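Local structure of lipoprotein signal peptidase (Staphylococcus aureus, 6RYO) at residues I37-F40 with V41-D45; F62-P66 with H67-I71; I94-I97 with I98-L102; G166-L169 with I170-L174. The protein cleaves signal peptides from bacterial prolipoproteins within the cell membrane, acting as an aspartyl endopeptidase of the A8 family in lipoprotein biosynthesis. All coordinates share one frame; numbering follows the deposited sequence.

Contact 1: I37-F40 with V41-D45; sequences IAVF and VVIFD. With OLC ((2R)-2,3-dihydroxypropyl (9Z)-octadec-9-enoate), chain E; OLC ((2R)-2,3-dihydroxypropyl (9Z)-octadec-9-enoate), chain F; OLC ((2R)-2,3-dihydroxypropyl (9Z)-octadec-9-enoate), chain C.
V41, V42, I43 and F44 each send their backbone N-H to the carbonyl four residues earlier, on I37, A38, V39 and F40, which makes I37-F40 and V41-D45 one unbroken alpha-helix. The last of these carbonyls, F40 O, takes F44 N at 3.2 Å and also meets the edge of the F44 ring, with CD2 3.1 Å from F40 O. The two phenyl groups lie side by side and point the same way; F44 CE2 reaches the edge of the F40 ring, 3.9 Å from CD1. One residue earlier, the V39 and I43 branches meet more loosely, CG1 to CG1 at 4.2 Å. With I43 CG1 beside the backbone N (chi1 -70°), this methylene lies over V39 O and CD1 extends to a monoolein chain, 3.7 Å from its C10. A second monoolein runs along the aromatic side, where its C13 is 3.6 Å from F44 CB and its C7 is 3.7 Å from F40 CB. V41 touches a third monoolein through CG2 as well as A125 and S162 of two neighbouring helices, while D45 forms a salt bridge with K49 and accepts a bond from A159 N. Lipid tails on two sides, with helix packing at I37 and V41, are characteristic of a transmembrane helix, here 31-55, most of it predicted to span the membrane.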
loop_
_atom_site.group_PDB
_atom_site.type_symbol
_atom_site.label_atom_id
_atom_site.label_comp_id
_atom_site.label_asym_id
_atom_site.label_seq_id
_atom_site.Cartn_x
_atom_site.Cartn_y
_atom_site.Cartn_z
ATOM N N ILE A 37 8.662 10.282 -3.281
ATOM C CA ILE A 37 8.536 8.990 -2.613
ATOM C C ILE A 37 7.186 8.369 -2.944
ATOM O O ILE A 37 7.096 7.201 -3.337
ATOM C CB ILE A 37 8.733 9.143 -1.093
ATOM C CG1 ILE A 37 10.220 9.270 -0.756
ATOM C CG2 ILE A 37 8.121 7.966 -0.351
ATOM C CD1 ILE A 37 10.508 9.367 0.727
ATOM N N ALA A 38 6.115 9.154 -2.807
ATOM C CA ALA A 38 4.790 8.675 -3.187
ATOM C C ALA A 38 4.712 8.404 -4.684
ATOM O O ALA A 38 4.029 7.468 -5.116
ATOM C CB ALA A 38 3.725 9.688 -2.766
ATOM N N VAL A 39 5.403 9.210 -5.492
ATOM C CA VAL A 39 5.406 8.990 -6.936
ATOM C C VAL A 39 6.081 7.666 -7.272
ATOM O O VAL A 39 5.532 6.843 -8.013
ATOM C CB VAL A 39 6.080 10.169 -7.660
ATOM C CG1 VAL A 39 6.439 9.781 -9.085
ATOM C CG2 VAL A 39 5.164 11.383 -7.658
ATOM N N PHE A 40 7.277 7.433 -6.722
ATOM C CA PHE A 40 8.012 6.213 -7.040
ATOM C C PHE A 40 7.292 4.964 -6.543
ATOM O O PHE A 40 7.360 3.915 -7.191
ATOM C CB PHE A 40 9.427 6.278 -6.457
ATOM C CG PHE A 40 10.446 6.861 -7.398
ATOM C CD1 PHE A 40 10.893 6.136 -8.491
ATOM C CD2 PHE A 40 10.964 8.128 -7.186
ATOM C CE1 PHE A 40 11.830 6.667 -9.359
ATOM C CE2 PHE A 40 11.902 8.664 -8.049
ATOM C CZ PHE A 40 12.336 7.932 -9.136
ATOM N N VAL A 41 6.597 5.053 -5.407
ATOM C CA VAL A 41 5.875 3.895 -4.886
ATOM C C VAL A 41 4.674 3.571 -5.767
ATOM O O VAL A 41 4.436 2.411 -6.120
ATOM C CB VAL A 41 5.454 4.132 -3.423
ATOM C CG1 VAL A 41 4.501 3.039 -2.961
ATOM C CG2 VAL A 41 6.674 4.179 -2.523
ATOM N N VAL A 42 3.897 4.594 -6.133
ATOM C CA VAL A 42 2.702 4.372 -6.946
ATOM C C VAL A 42 3.080 3.855 -8.327
ATOM O O VAL A 42 2.421 2.959 -8.871
ATOM C CB VAL A 42 1.868 5.664 -7.033
ATOM C CG1 VAL A 42 0.761 5.513 -8.063
ATOM C CG2 VAL A 42 1.283 6.000 -5.678
ATOM N N ILE A 43 4.138 4.413 -8.921
ATOM C CA ILE A 43 4.581 3.960 -10.238
ATOM C C ILE A 43 4.916 2.475 -10.203
ATOM O O ILE A 43 4.411 1.687 -11.011
ATOM C CB ILE A 43 5.781 4.797 -10.722
ATOM C CG1 ILE A 43 5.343 6.222 -11.059
ATOM C CG2 ILE A 43 6.430 4.153 -11.938
ATOM C CD1 ILE A 43 4.403 6.305 -12.233
ATOM N N PHE A 44 5.755 2.067 -9.247
ATOM C CA PHE A 44 6.177 0.671 -9.184
ATOM C C PHE A 44 5.041 -0.254 -8.769
ATOM O O PHE A 44 5.013 -1.417 -9.182
ATOM C CB PHE A 44 7.359 0.518 -8.232
ATOM C CG PHE A 44 8.684 0.838 -8.860
ATOM C CD1 PHE A 44 9.248 -0.023 -9.786
ATOM C CD2 PHE A 44 9.366 1.996 -8.528
ATOM C CE1 PHE A 44 10.466 0.266 -10.370
ATOM C CE2 PHE A 44 10.585 2.290 -9.108
ATOM C CZ PHE A 44 11.135 1.423 -10.030
ATOM N N ASP A 45 4.103 0.228 -7.953
ATOM C CA ASP A 45 2.954 -0.601 -7.606
ATOM C C ASP A 45 2.038 -0.791 -8.807
ATOM O O ASP A 45 1.597 -1.909 -9.096
ATOM C CB ASP A 45 2.189 0.011 -6.434
ATOM C CG ASP A 45 0.800 -0.575 -6.279
ATOM O OD1 ASP A 45 -0.152 -0.029 -6.879
ATOM O OD2 ASP A 45 0.663 -1.600 -5.578
HETATM C C10 OLC E . 1.734 8.611 -11.266
HETATM C C9 OLC E . 1.414 8.825 -10.007
HETATM C C11 OLC E . 2.219 9.768 -12.138
HETATM C C8 OLC E . 1.526 10.229 -9.418
HETATM C C24 OLC E . 1.835 15.414 1.731
HETATM C C12 OLC E . 2.478 9.253 -13.550
HETATM C C7 OLC E . 0.745 10.288 -8.108
HETATM C C6 OLC E . 1.616 9.763 -6.970
HETATM C C5 OLC E . 1.169 10.415 -5.665
HETATM C C4 OLC E . 1.399 11.922 -5.755
HETATM C C3 OLC E . 0.607 12.632 -4.659
HETATM C C2 OLC E . 0.986 12.050 -3.299
HETATM C C21 OLC E . 0.951 13.862 0.008
HETATM C C1 OLC E . 0.776 13.098 -2.208
HETATM C C22 OLC E . 2.124 14.140 0.941
HETATM O O19 OLC E . 0.169 14.089 -2.445
HETATM O O25 OLC E . 1.833 16.510 0.859
HETATM O O23 OLC E . 2.282 13.063 1.819
HETATM O O20 OLC E . 1.314 12.889 -0.930
HETATM C C10 OLC F . 11.325 0.812 -4.194
HETATM C C9 OLC F . 11.478 2.097 -3.956
HETATM C C11 OLC F . 9.941 0.238 -4.486
HETATM C C8 OLC F . 10.275 3.040 -3.965
HETATM C C24 OLC F . 15.812 13.923 -2.920
HETATM C C12 OLC F . 10.105 -1.166 -5.067
HETATM C C7 OLC F . 10.674 4.442 -3.500
HETATM C C13 OLC F . 8.780 -1.638 -5.659
HETATM C C6 OLC F . 12.175 4.525 -3.228
HETATM C C14 OLC F . 9.056 -2.478 -6.903
HETATM C C5 OLC F . 12.555 5.955 -2.852
HETATM C C4 OLC F . 12.740 6.781 -4.121
HETATM C C3 OLC F . 13.802 7.848 -3.872
HETATM C C2 OLC F . 13.361 8.764 -2.731
HETATM C C21 OLC F . 14.865 11.921 -1.756
HETATM C C1 OLC F . 14.519 9.680 -2.352
HETATM C C22 OLC F . 16.148 12.670 -2.114
HETATM O O19 OLC F . 15.416 9.258 -1.702
HETATM O O25 OLC F . 16.448 15.039 -2.361
HETATM O O23 OLC F . 16.817 13.035 -0.939
HETATM O O20 OLC F . 14.538 11.016 -2.772
HETATM C C18 OLC C . 8.581 -5.850 -2.442
HETATM C C10 OLC C . 8.919 1.643 0.744
HETATM C C9 OLC C . 9.954 2.400 1.045
HETATM C C17 OLC C . 8.019 -4.966 -1.333
HETATM C C11 OLC C . 8.455 1.509 -0.705
HETATM C C8 OLC C . 10.707 3.157 -0.049
HETATM C C24 OLC C . 18.073 11.290 4.714
HETATM C C16 OLC C . 9.129 -4.049 -0.829
HETATM C C12 OLC C . 7.582 0.265 -0.846
HETATM C C7 OLC C . 12.103 3.537 0.446
HETATM C C15 OLC C . 9.355 -2.944 -1.857
HETATM C C13 OLC C . 8.451 -0.972 -0.645
HETATM C C6 OLC C . 12.005 4.602 1.537
HETATM C C14 OLC C . 8.200 -1.950 -1.789
HETATM C C5 OLC C . 12.195 5.990 0.928
HETATM C C4 OLC C . 13.662 6.406 1.022
HETATM C C3 OLC C . 13.802 7.554 2.020
HETATM C C2 OLC C . 14.632 8.675 1.398
HETATM C C21 OLC C . 16.997 10.383 2.656
HETATM C C1 OLC C . 14.742 9.833 2.387
HETATM C C22 OLC C . 17.738 11.576 3.252
HETATM O O19 OLC C . 13.986 9.910 3.296
HETATM O O25 OLC C . 18.344 12.498 5.368
HETATM O O23 OLC C . 18.917 11.804 2.532
HETATM O O20 OLC C . 15.736 10.804 2.224
#

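Contact 2: F62-P66 with H67-I71; sequences FEVIP and HFLNI. With OLC ((2R)-2,3-dihydroxypropyl (9Z)-octadec-9-enoate), chain G.
F62 has its first torsion at 92°, off the usual staggered positions, and this lays the ring alongside I71, CE2 3.5 Å from I71 CB. L69 CG is anti to the backbone N (chi1 -158°), which carries CD2 to 3.7 Å from V64 CB. V64 and I71 cross at a slant, V64 CG2 meeting I71 CG1 at 3.5 Å. One face of the F62 ring takes a monoolein glycerol carbon, C21, 3.6 Å from CZ and offset toward the rim. On the side of the sheet shared by E63 and N70, these two side chains run side by side, and N70 OD1 comes to 3.1 Å from E63 CG. The backbone forms an antiparallel beta hairpin, with I71 N to F62 O at 2.9 Å, and it is bulged twice. L69 O accepts from both V64 N, at 3.0 Å, and I65 N, at 3.2 Å; I65 O likewise accepts from F68 N and L69 N. Both are classic beta bulges; the one at V64 and I65 opposite L69 shifts the register by one residue. Strand 69-76 is the middle one of a three-stranded antiparallel sheet, between 61-63 and 140-146: N70 pairs by backbone bonds with D145, L69 and I71 touch T146 and F143 of the third strand, and I71 also meets M56 in the loop after helix 31-55.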
loop_
_atom_site.group_PDB
_atom_site.type_symbol
_atom_site.label_atom_id
_atom_site.label_comp_id
_atom_site.label_asym_id
_atom_site.label_seq_id
_atom_site.Cartn_x
_atom_site.Cartn_y
_atom_site.Cartn_z
ATOM N N PHE A 62 4.629 -18.492 -10.848
ATOM C CA PHE A 62 6.004 -18.788 -11.225
ATOM C C PHE A 62 6.937 -18.307 -10.121
ATOM O O PHE A 62 6.668 -17.306 -9.451
ATOM C CB PHE A 62 6.378 -18.151 -12.584
ATOM C CG PHE A 62 6.996 -16.780 -12.477
ATOM C CD1 PHE A 62 8.373 -16.622 -12.504
ATOM C CD2 PHE A 62 6.202 -15.651 -12.376
ATOM C CE1 PHE A 62 8.945 -15.368 -12.412
ATOM C CE2 PHE A 62 6.769 -14.391 -12.287
ATOM C CZ PHE A 62 8.142 -14.251 -12.304
ATOM N N GLU A 63 8.038 -19.032 -9.941
ATOM C CA GLU A 63 8.922 -18.817 -8.804
ATOM C C GLU A 63 9.840 -17.618 -9.018
ATOM O O GLU A 63 10.259 -17.316 -10.138
ATOM C CB GLU A 63 9.770 -20.064 -8.547
ATOM C CG GLU A 63 8.970 -21.348 -8.381
ATOM C CD GLU A 63 9.853 -22.564 -8.172
ATOM O OE1 GLU A 63 10.988 -22.573 -8.694
ATOM O OE2 GLU A 63 9.412 -23.509 -7.484
ATOM N N VAL A 64 10.150 -16.931 -7.919
ATOM C CA VAL A 64 11.184 -15.897 -7.886
ATOM C C VAL A 64 12.398 -16.368 -7.089
ATOM O O VAL A 64 13.507 -16.447 -7.621
ATOM C CB VAL A 64 10.630 -14.567 -7.325
ATOM C CG1 VAL A 64 11.766 -13.652 -6.885
ATOM C CG2 VAL A 64 9.775 -13.876 -8.364
ATOM N N ILE A 65 12.203 -16.682 -5.815
ATOM C CA ILE A 65 13.211 -17.320 -4.978
ATOM C C ILE A 65 12.654 -18.677 -4.576
ATOM O O ILE A 65 11.597 -18.747 -3.941
ATOM C CB ILE A 65 13.568 -16.481 -3.740
ATOM C CG1 ILE A 65 14.206 -15.151 -4.158
ATOM C CG2 ILE A 65 14.507 -17.255 -2.825
ATOM C CD1 ILE A 65 14.708 -14.321 -2.993
ATOM N N PRO A 66 13.317 -19.779 -4.932
ATOM C CA PRO A 66 12.699 -21.106 -4.811
ATOM C C PRO A 66 12.269 -21.430 -3.388
ATOM O O PRO A 66 13.029 -21.255 -2.433
ATOM C CB PRO A 66 13.806 -22.050 -5.289
ATOM C CG PRO A 66 14.635 -21.224 -6.185
ATOM C CD PRO A 66 14.626 -19.843 -5.598
ATOM N N HIS A 67 11.022 -21.888 -3.265
ATOM C CA HIS A 67 10.394 -22.374 -2.041
ATOM C C HIS A 67 10.098 -21.268 -1.029
ATOM O O HIS A 67 9.597 -21.558 0.066
ATOM C CB HIS A 67 11.241 -23.467 -1.375
ATOM C CG HIS A 67 11.611 -24.594 -2.292
ATOM N ND1 HIS A 67 10.773 -25.663 -2.528
ATOM C CD2 HIS A 67 12.723 -24.820 -3.031
ATOM C CE1 HIS A 67 11.352 -26.500 -3.370
ATOM N NE2 HIS A 67 12.538 -26.012 -3.689
ATOM N N PHE A 68 10.384 -19.998 -1.349
ATOM C CA PHE A 68 10.082 -18.913 -0.409
ATOM C C PHE A 68 9.368 -17.711 -1.013
ATOM O O PHE A 68 8.717 -16.973 -0.265
ATOM C CB PHE A 68 11.357 -18.428 0.295
ATOM C CG PHE A 68 12.009 -19.487 1.135
ATOM C CD1 PHE A 68 11.617 -19.697 2.446
ATOM C CD2 PHE A 68 13.005 -20.286 0.606
ATOM C CE1 PHE A 68 12.208 -20.679 3.214
ATOM C CE2 PHE A 68 13.601 -21.269 1.365
ATOM C CZ PHE A 68 13.205 -21.469 2.673
ATOM N N LEU A 69 9.462 -17.465 -2.314
ATOM C CA LEU A 69 8.749 -16.352 -2.931
ATOM C C LEU A 69 8.275 -16.776 -4.312
ATOM O O LEU A 69 9.088 -17.139 -5.168
ATOM C CB LEU A 69 9.627 -15.092 -3.013
ATOM C CG LEU A 69 8.971 -13.710 -3.150
ATOM C CD1 LEU A 69 9.970 -12.617 -2.787
ATOM C CD2 LEU A 69 8.401 -13.455 -4.541
ATOM N N ASN A 70 6.962 -16.715 -4.524
ATOM C CA ASN A 70 6.362 -16.938 -5.828
ATOM C C ASN A 70 5.555 -15.714 -6.243
ATOM O O ASN A 70 5.143 -14.904 -5.407
ATOM C CB ASN A 70 5.459 -18.179 -5.824
ATOM C CG ASN A 70 6.235 -19.467 -5.664
ATOM O OD1 ASN A 70 6.688 -20.047 -6.648
ATOM N ND2 ASN A 70 6.387 -19.928 -4.424
ATOM N N ILE A 71 5.354 -15.576 -7.550
ATOM C CA ILE A 71 4.458 -14.568 -8.107
ATOM C C ILE A 71 3.176 -15.294 -8.492
ATOM O O ILE A 71 3.090 -15.918 -9.554
ATOM C CB ILE A 71 5.079 -13.838 -9.298
ATOM C CG1 ILE A 71 6.366 -13.127 -8.880
ATOM C CG2 ILE A 71 4.092 -12.839 -9.870
ATOM C CD1 ILE A 71 6.179 -12.111 -7.772
HETATM C C10 OLC G . 8.670 -7.650 -5.526
HETATM C C9 OLC G . 8.184 -7.335 -6.710
HETATM C C11 OLC G . 9.215 -9.049 -5.249
HETATM C C8 OLC G . 8.146 -8.353 -7.848
HETATM C C24 OLC G . 5.573 -15.335 -16.597
HETATM C C12 OLC G . 10.552 -8.940 -4.514
HETATM C C7 OLC G . 7.877 -7.622 -9.163
HETATM C C13 OLC G . 10.322 -8.986 -3.005
HETATM C C6 OLC G . 7.409 -8.607 -10.233
HETATM C C5 OLC G . 7.511 -7.937 -11.602
HETATM C C4 OLC G . 6.622 -8.660 -12.613
HETATM C C3 OLC G . 7.322 -9.918 -13.122
HETATM C C2 OLC G . 6.408 -10.647 -14.106
HETATM C C21 OLC G . 7.400 -13.840 -15.775
HETATM C C1 OLC G . 7.220 -11.679 -14.885
HETATM C C22 OLC G . 6.892 -14.656 -16.962
HETATM O O19 OLC G . 8.402 -11.590 -14.919
HETATM O O25 OLC G . 5.307 -16.357 -17.516
HETATM O O23 OLC G . 6.694 -13.814 -18.063
HETATM O O20 OLC G . 6.579 -12.725 -15.562
#

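Contact 3: I94-I97 with I98-L102; sequences ITII and ILIAL
Helix 87-108, predicted to cross the membrane, supplies this contact, in which I94 to I97 bond through the backbone to the residues four places on, and I94, T95 and I96 also touch them with side chains. The backbone evidence is a row of bonds from I98, L99, I100 and A101 N to the O of I94, T95, I96 and I97. L99 N to T95 O is the shortest of them at 2.8 Å, and A101 N to I97 O measures 3.1 Å. Among the side chains, I94 and I98 lie alongside one another, the CG2 branch of I94 3.9 Å from the far methyl CD1 of I98. I98 CG1 stands beside its backbone N (chi1 -63°), which rests this methylene 3.2 Å from I94 O and sends CD1 back toward I94. T95 and L99 also run side by side, T95 CG2 to L99 CD1 at 3.9 Å. T95 CG2 is anti to the backbone N and OG1 beside it (chi1 -61°), which leaves OG1 to hydrogen-bond with the O of F91, a turn earlier. I96 CG2 and I100 CG1 are further apart, at 4.3 Å. Helix 114-137 packs nearby, F131 touching T95 and I96, and F124 touching L99. I94, T95 and I98 also pack on a modified side chain of the bound peptide. The only side-chain heteroatom in I94-L102 is T95 OG1, and its bond to a main-chain carbonyl probably keeps that polarity within the helix, so that the face toward the peptide is largely hydrocarbon.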
loop_
_atom_site.group_PDB
_atom_site.type_symbol
_atom_site.label_atom_id
_atom_site.label_comp_id
_atom_site.label_asym_id
_atom_site.label_seq_id
_atom_site.Cartn_x
_atom_site.Cartn_y
_atom_site.Cartn_z
ATOM N N ILE A 94 -14.057 5.046 3.025
ATOM C CA ILE A 94 -13.003 4.880 4.025
ATOM C C ILE A 94 -11.671 5.402 3.496
ATOM O O ILE A 94 -10.973 6.170 4.170
ATOM C CB ILE A 94 -12.899 3.406 4.456
ATOM C CG1 ILE A 94 -14.090 3.009 5.333
ATOM C CG2 ILE A 94 -11.583 3.148 5.177
ATOM C CD1 ILE A 94 -14.179 1.520 5.584
ATOM N N THR A 95 -11.299 4.990 2.280
ATOM C CA THR A 95 -10.002 5.376 1.729
ATOM C C THR A 95 -9.877 6.891 1.596
ATOM O O THR A 95 -8.832 7.466 1.921
ATOM C CB THR A 95 -9.789 4.701 0.375
ATOM O OG1 THR A 95 -9.794 3.280 0.544
ATOM C CG2 THR A 95 -8.458 5.125 -0.228
ATOM N N ILE A 96 -10.935 7.552 1.127
ATOM C CA ILE A 96 -10.875 8.993 0.899
ATOM C C ILE A 96 -10.777 9.742 2.222
ATOM O O ILE A 96 -9.988 10.684 2.363
ATOM C CB ILE A 96 -12.092 9.448 0.077
ATOM C CG1 ILE A 96 -12.005 8.900 -1.348
ATOM C CG2 ILE A 96 -12.199 10.962 0.076
ATOM C CD1 ILE A 96 -13.187 9.272 -2.192
ATOM N N ILE A 97 -11.584 9.341 3.210
ATOM C CA ILE A 97 -11.529 9.970 4.529
ATOM C C ILE A 97 -10.125 9.869 5.111
ATOM O O ILE A 97 -9.616 10.818 5.720
ATOM C CB ILE A 97 -12.578 9.338 5.464
ATOM C CG1 ILE A 97 -13.990 9.743 5.039
ATOM C CG2 ILE A 97 -12.332 9.738 6.913
ATOM C CD1 ILE A 97 -15.079 9.159 5.913
ATOM N N ILE A 98 -9.472 8.725 4.919
ATOM C CA ILE A 98 -8.132 8.530 5.458
ATOM C C ILE A 98 -7.094 9.264 4.614
ATOM O O ILE A 98 -6.113 9.795 5.146
ATOM C CB ILE A 98 -7.832 7.025 5.570
ATOM C CG1 ILE A 98 -8.801 6.373 6.564
ATOM C CG2 ILE A 98 -6.393 6.792 5.991
ATOM C CD1 ILE A 98 -8.541 4.906 6.814
ATOM N N LEU A 99 -7.293 9.313 3.293
ATOM C CA LEU A 99 -6.376 10.062 2.438
ATOM C C LEU A 99 -6.364 11.541 2.805
ATOM O O LEU A 99 -5.313 12.192 2.766
ATOM C CB LEU A 99 -6.753 9.878 0.966
ATOM C CG LEU A 99 -6.328 8.583 0.266
ATOM C CD1 LEU A 99 -6.796 8.578 -1.183
ATOM C CD2 LEU A 99 -4.821 8.394 0.345
ATOM N N ILE A 100 -7.525 12.088 3.169
ATOM C CA ILE A 100 -7.593 13.490 3.567
ATOM C C ILE A 100 -6.951 13.690 4.934
ATOM O O ILE A 100 -6.249 14.680 5.165
ATOM C CB ILE A 100 -9.054 13.975 3.544
ATOM C CG1 ILE A 100 -9.660 13.784 2.151
ATOM C CG2 ILE A 100 -9.146 15.426 3.974
ATOM C CD1 ILE A 100 -8.841 14.397 1.035
ATOM N N ALA A 101 -7.176 12.751 5.858
ATOM C CA ALA A 101 -6.606 12.871 7.197
ATOM C C ALA A 101 -5.083 12.799 7.164
ATOM O O ALA A 101 -4.410 13.480 7.945
ATOM C CB ALA A 101 -7.177 11.783 8.107
ATOM N N LEU A 102 -4.525 11.975 6.273
ATOM C CA LEU A 102 -3.072 11.880 6.154
ATOM C C LEU A 102 -2.467 13.214 5.735
ATOM O O LEU A 102 -1.454 13.651 6.294
ATOM C CB LEU A 102 -2.699 10.779 5.158
ATOM C CG LEU A 102 -2.734 9.344 5.684
ATOM C CD1 LEU A 102 -2.597 8.356 4.539
ATOM C CD2 LEU A 102 -1.625 9.136 6.706
#

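Contact 4: G166-L169 with I170-L174; sequences GVIL and IIIAL
V167 and I171, together with I168 and I172, give the apolar contacts between side chains. V167 CG1 approaches I171 CD1 to 3.8 Å, the two side chains meeting at a slant rather than lying parallel. I168 and I172 point the same way and run side by side, I168 CG2 to I172 CD1 at 4.1 Å. I171 and I172 hold CG1 beside the backbone N, in I171 with chi1 -74°, and this sets the methylene over the carbonyl four residues back: I171 CG1 is 3.1 Å from V167 O, and I172 CG1 is 3.2 Å from I168 O. I170 differs. Its CG1 occupies the crowded position between the backbone N and the carbonyl carbon (chi1 67°), so CG1 lies 3.1 Å from V167 O while the CG2 branch takes the place over G166 O, at 3.2 Å. The V167-I171 and I168-I172 pairings follow the i to i+4 spacing of an alpha-helix, while I170 CG1 reaches the carbonyl three back. This is the later part of helix 158-174, which lies within a predicted membrane span and carries D160, a predicted active-site residue, nearer its beginning. Hydrogen bonding is entirely between main-chain atoms across G166-L169 and I170-L174: I170, I171, I172 and A173 donate N-H groups to the O atoms of G166, V167, I168 and L169. A173 N to L169 O is the shortest of the four, at 2.7 Å. Against helix 114-137, V167 touches L123, L169 touches L122, I170 touches A119 and A173 touches F115.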
loop_
_atom_site.group_PDB
_atom_site.type_symbol
_atom_site.label_atom_id
_atom_site.label_comp_id
_atom_site.label_asym_id
_atom_site.label_seq_id
_atom_site.Cartn_x
_atom_site.Cartn_y
_atom_site.Cartn_z
ATOM N N GLY A 166 5.023 1.854 6.307
ATOM C CA GLY A 166 4.626 3.118 6.905
ATOM C C GLY A 166 4.045 2.964 8.297
ATOM O O GLY A 166 4.220 3.841 9.146
ATOM N N VAL A 167 3.346 1.857 8.551
ATOM C CA VAL A 167 2.829 1.598 9.891
ATOM C C VAL A 167 3.967 1.237 10.839
ATOM O O VAL A 167 3.978 1.650 12.004
ATOM C CB VAL A 167 1.750 0.500 9.845
ATOM C CG1 VAL A 167 1.348 0.081 11.252
ATOM C CG2 VAL A 167 0.534 0.986 9.074
ATOM N N ILE A 168 4.944 0.468 10.356
ATOM C CA ILE A 168 6.100 0.130 11.183
ATOM C C ILE A 168 6.850 1.392 11.588
ATOM O O ILE A 168 7.278 1.535 12.741
ATOM C CB ILE A 168 7.017 -0.863 10.442
ATOM C CG1 ILE A 168 6.304 -2.201 10.236
ATOM C CG2 ILE A 168 8.321 -1.059 11.200
ATOM C CD1 ILE A 168 7.108 -3.200 9.433
ATOM N N LEU A 169 7.009 2.333 10.654
ATOM C CA LEU A 169 7.756 3.551 10.952
ATOM C C LEU A 169 7.037 4.413 11.983
ATOM O O LEU A 169 7.674 4.952 12.895
ATOM C CB LEU A 169 8.002 4.341 9.668
ATOM C CG LEU A 169 8.860 3.647 8.607
ATOM C CD1 LEU A 169 9.074 4.562 7.407
ATOM C CD2 LEU A 169 10.191 3.207 9.198
ATOM N N ILE A 170 5.714 4.559 11.859
ATOM C CA ILE A 170 4.987 5.376 12.826
ATOM C C ILE A 170 4.928 4.677 14.179
ATOM O O ILE A 170 4.948 5.339 15.223
ATOM C CB ILE A 170 3.580 5.737 12.308
ATOM C CG1 ILE A 170 2.684 4.500 12.195
ATOM C CG2 ILE A 170 3.667 6.456 10.971
ATOM C CD1 ILE A 170 1.672 4.368 13.318
ATOM N N ILE A 171 4.859 3.343 14.192
ATOM C CA ILE A 171 4.934 2.611 15.455
ATOM C C ILE A 171 6.279 2.860 16.122
ATOM O O ILE A 171 6.368 2.997 17.348
ATOM C CB ILE A 171 4.673 1.110 15.224
ATOM C CG1 ILE A 171 3.188 0.866 14.945
ATOM C CG2 ILE A 171 5.137 0.289 16.414
ATOM C CD1 ILE A 171 2.844 -0.586 14.713
ATOM N N ILE A 172 7.346 2.945 15.324
ATOM C CA ILE A 172 8.640 3.355 15.861
ATOM C C ILE A 172 8.612 4.829 16.247
ATOM O O ILE A 172 9.221 5.230 17.247
ATOM C CB ILE A 172 9.758 3.048 14.846
ATOM C CG1 ILE A 172 9.837 1.544 14.588
ATOM C CG2 ILE A 172 11.099 3.577 15.332
ATOM C CD1 ILE A 172 10.816 1.156 13.505
ATOM N N ALA A 173 7.893 5.656 15.480
ATOM C CA ALA A 173 7.716 7.053 15.863
ATOM C C ALA A 173 6.763 7.195 17.045
ATOM O O ALA A 173 6.885 8.147 17.824
ATOM C CB ALA A 173 7.212 7.868 14.674
ATOM N N LEU A 174 5.814 6.269 17.192
ATOM C CA LEU A 174 4.973 6.239 18.382
ATOM C C LEU A 174 5.712 5.708 19.600
ATOM O O LEU A 174 5.295 5.985 20.729
ATOM C CB LEU A 174 3.724 5.387 18.141
ATOM C CG LEU A 174 2.613 5.993 17.282
ATOM C CD1 LEU A 174 1.427 5.042 17.201
ATOM C CD2 LEU A 174 2.189 7.350 17.825
#

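How the contacts relate
The contacts follow one another along the chain, and none touches another. Contacts 1, 3 and 4 sit on three different transmembrane helices, their centres 18 to 20 Å apart, and each touches helix 114-137. Contact 2 belongs to the beta sheet; its centre is 34 Å from that of contact 3, on the opposite side of the chain's centre. Both predicted catalytic aspartates lie near this set: the side chains of V41, T95 and V167 are each about 10 Å from that of D160, and the side chain of I71 is about 9 Å from that of D142. Contact 3 borders the bound peptide, while monoolein lies against contacts 1 and 2 and about 4 Å from L169's side chain in contact 4.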